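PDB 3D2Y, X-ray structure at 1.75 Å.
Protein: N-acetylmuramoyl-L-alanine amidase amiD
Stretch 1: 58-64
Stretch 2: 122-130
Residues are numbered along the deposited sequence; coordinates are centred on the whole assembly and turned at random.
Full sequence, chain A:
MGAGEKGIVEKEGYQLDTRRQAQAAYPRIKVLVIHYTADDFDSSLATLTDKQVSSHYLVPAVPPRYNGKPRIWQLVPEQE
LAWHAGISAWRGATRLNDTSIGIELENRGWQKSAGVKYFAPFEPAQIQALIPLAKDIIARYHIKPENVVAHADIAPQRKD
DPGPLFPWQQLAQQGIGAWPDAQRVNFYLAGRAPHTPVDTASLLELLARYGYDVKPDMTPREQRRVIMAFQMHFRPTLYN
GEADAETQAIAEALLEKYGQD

Stretch 1 58-64: LVPAVPP
Stretch 2 (122-130) FEPAQIQAL

The two stretches, at least 61 residues apart in sequence wherever they touch, meet where the end of a strand and the proline-rich loop after it lie against the first turns of a helix. Leu58 and Val59 are extended (phi/psi -127/117° and -103/118°). Pro60 (-61/164°) leads into Ala61, whose helical angles (-60/-42°) turn the chain before Val62 (-134/97°), Pro63 (-62/137°) and Pro64 (-65/152°) extend it again. In the other stretch Phe122 (-87/126°) precedes Glu123 (-51/124°), the N-cap residue, and residues 124-130 are helical, with phi between -55 and -71° and psi between -30 and -48°. At the turn the CA atoms of Ala61 and Gln126 lie 5.4 Å apart and those of Val62 and Ala125 5.5 Å, so the pairing steps forward in the loop as it steps back in the helix.

Beside this close approach, two alanines give the helix a low profile. Ala125 and Ala129, one turn apart and joined by a backbone hydrogen bond from Ala129 N to Ala125 O (3.0 Å), both point CA-to-CB toward the loop and leave a shallow hollow. Pro63 fills it, its C-gamma exo ring placing CG 3.8 Å from Ala129 CB and CD 4.3 Å from Ala125 CB. Two valines extend this apolar surface: Val62 (chi1 t) sets CG1 4.0 Å from Ala125 CB, while Val59 (chi1 t) points toward the helix and brings CG1 to 4.2 Å from Ala129 CB.

Gln126 supplies the polar link. Its CA-to-CB bond runs sideways, but chi1 -179° (t) and chi2 172° (t) hold the chain extended, and chi3 of 71° turns the amide so that NE2 reaches two consecutive carbonyls. NE2 donates to Val59 O at 3.1 Å and to Pro60 O at 3.0 Å; both bonds are weak, with N-H...O angles of 131° and 132°. Pro60 itself points away from the helix, so its contribution comes through its backbone oxygen. The methylene portion of Gln126 also packs, with CG 3.9 Å from Val59 CG1.

At the helix start, Ala61 O nestles between two side-chain bases, 3.1 Å from Glu123 CB and 3.3 Å from Gln126 CB. Glu123 (chi1 -38°, chi2 -62°, both m; chi3 -11°) points toward the loop, and its aliphatic part covers the turn: CG lies 3.8 Å from Ala61 CB and 4.0 Å from Val62 CG2. The contact is compact, burying 377 Å² over both sides, and combines apolar packing with the two weak hydrogen bonds of Gln126.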

# COMPACT_ATOMS: atom_id res chain seq x y z
N LEU A 58 -5.83 -12.57 4.97
CA LEU A 58 -7.21 -12.21 4.66
C LEU A 58 -7.95 -11.83 5.96
O LEU A 58 -8.10 -12.68 6.88
CB LEU A 58 -7.92 -13.36 3.92
CG LEU A 58 -9.43 -13.24 3.61
CD1 LEU A 58 -9.76 -12.06 2.65
CD2 LEU A 58 -9.91 -14.54 2.98
N VAL A 59 -8.39 -10.57 6.05
CA VAL A 59 -9.07 -10.05 7.24
C VAL A 59 -10.58 -9.97 6.97
O VAL A 59 -10.98 -9.23 6.08
CB VAL A 59 -8.55 -8.65 7.67
CG1 VAL A 59 -9.12 -8.30 9.09
CG2 VAL A 59 -6.96 -8.64 7.70
N PRO A 60 -11.42 -10.72 7.73
CA PRO A 60 -12.87 -10.55 7.50
C PRO A 60 -13.32 -9.10 7.79
O PRO A 60 -12.64 -8.35 8.47
CB PRO A 60 -13.50 -11.53 8.52
CG PRO A 60 -12.46 -12.46 8.91
CD PRO A 60 -11.16 -11.68 8.82
N ALA A 61 -14.50 -8.75 7.31
CA ALA A 61 -15.09 -7.44 7.58
C ALA A 61 -15.27 -7.21 9.07
O ALA A 61 -15.07 -6.10 9.55
CB ALA A 61 -16.43 -7.32 6.89
N VAL A 62 -15.74 -8.24 9.78
CA VAL A 62 -15.83 -8.21 11.23
C VAL A 62 -15.25 -9.56 11.64
O VAL A 62 -15.95 -10.57 11.61
CB VAL A 62 -17.27 -7.98 11.74
CG1 VAL A 62 -17.27 -7.92 13.31
CG2 VAL A 62 -17.82 -6.64 11.12
N PRO A 63 -13.96 -9.58 12.00
CA PRO A 63 -13.31 -10.82 12.39
C PRO A 63 -13.97 -11.41 13.64
O PRO A 63 -14.37 -10.65 14.55
CB PRO A 63 -11.86 -10.40 12.69
CG PRO A 63 -11.68 -9.10 11.95
CD PRO A 63 -13.03 -8.44 12.05
N PRO A 64 -14.18 -12.74 13.63
CA PRO A 64 -14.70 -13.47 14.79
C PRO A 64 -13.62 -13.35 15.86
O PRO A 64 -12.43 -13.24 15.53
CB PRO A 64 -14.77 -14.90 14.28
CG PRO A 64 -13.77 -14.95 13.13
CD PRO A 64 -13.87 -13.63 12.49
N PHE A 122 -15.12 1.06 5.61
CA PHE A 122 -14.49 -0.05 6.32
C PHE A 122 -15.01 -0.20 7.75
O PHE A 122 -14.99 0.76 8.57
CB PHE A 122 -12.98 0.13 6.31
CG PHE A 122 -12.36 -0.07 4.92
CD1 PHE A 122 -12.40 0.96 3.98
CD2 PHE A 122 -11.82 -1.29 4.55
CE1 PHE A 122 -11.86 0.82 2.67
CE2 PHE A 122 -11.30 -1.47 3.25
CZ PHE A 122 -11.33 -0.39 2.31
N GLU A 123 -15.48 -1.41 8.08
CA GLU A 123 -15.89 -1.75 9.41
C GLU A 123 -14.80 -1.38 10.41
O GLU A 123 -13.65 -1.74 10.24
CB GLU A 123 -16.27 -3.24 9.53
CG GLU A 123 -17.00 -3.84 8.32
CD GLU A 123 -18.37 -3.21 7.99
OE1 GLU A 123 -18.92 -2.41 8.80
OE2 GLU A 123 -18.89 -3.56 6.90
N PRO A 124 -15.14 -0.56 11.42
CA PRO A 124 -14.10 -0.30 12.41
C PRO A 124 -13.47 -1.57 13.08
O PRO A 124 -12.29 -1.54 13.44
CB PRO A 124 -14.78 0.60 13.46
CG PRO A 124 -16.22 0.82 12.98
CD PRO A 124 -16.37 0.25 11.60
N ALA A 125 -14.23 -2.67 13.22
CA ALA A 125 -13.68 -3.92 13.82
C ALA A 125 -12.49 -4.43 12.96
O ALA A 125 -11.45 -4.88 13.48
CB ALA A 125 -14.70 -4.95 13.90
N GLN A 126 -12.65 -4.34 11.65
CA GLN A 126 -11.61 -4.75 10.70
C GLN A 126 -10.35 -3.91 10.84
O GLN A 126 -9.24 -4.46 10.91
CB GLN A 126 -12.14 -4.65 9.27
CG GLN A 126 -11.16 -5.06 8.16
CD GLN A 126 -11.82 -5.12 6.80
OE1 GLN A 126 -12.19 -4.09 6.21
NE2 GLN A 126 -12.02 -6.35 6.31
N ILE A 127 -10.51 -2.60 10.90
CA ILE A 127 -9.35 -1.71 11.06
C ILE A 127 -8.67 -2.03 12.41
O ILE A 127 -7.42 -2.13 12.51
CB ILE A 127 -9.83 -0.22 11.00
CG1 ILE A 127 -10.54 0.09 9.64
CG2 ILE A 127 -8.70 0.75 11.31
CD1 ILE A 127 -9.68 -0.20 8.37
N GLN A 128 -9.48 -2.27 13.43
CA GLN A 128 -8.94 -2.56 14.76
C GLN A 128 -8.07 -3.85 14.77
O GLN A 128 -7.06 -3.94 15.50
CB GLN A 128 -10.08 -2.63 15.81
CG GLN A 128 -10.63 -1.25 16.32
CD GLN A 128 -9.55 -0.16 16.49
OE1 GLN A 128 -9.47 0.79 15.70
NE2 GLN A 128 -8.72 -0.30 17.52
N ALA A 129 -8.49 -4.84 13.98
CA ALA A 129 -7.77 -6.11 13.80
C ALA A 129 -6.50 -5.91 12.98
O ALA A 129 -5.42 -6.48 13.29
CB ALA A 129 -8.71 -7.12 13.12
N LEU A 130 -6.63 -5.09 11.93
CA LEU A 130 -5.49 -4.75 11.03
C LEU A 130 -4.32 -4.10 11.73
O LEU A 130 -3.17 -4.42 11.42
CB LEU A 130 -5.99 -3.86 9.91
CG LEU A 130 -4.98 -3.36 8.87
CD1 LEU A 130 -4.20 -4.54 8.21
CD2 LEU A 130 -5.69 -2.45 7.86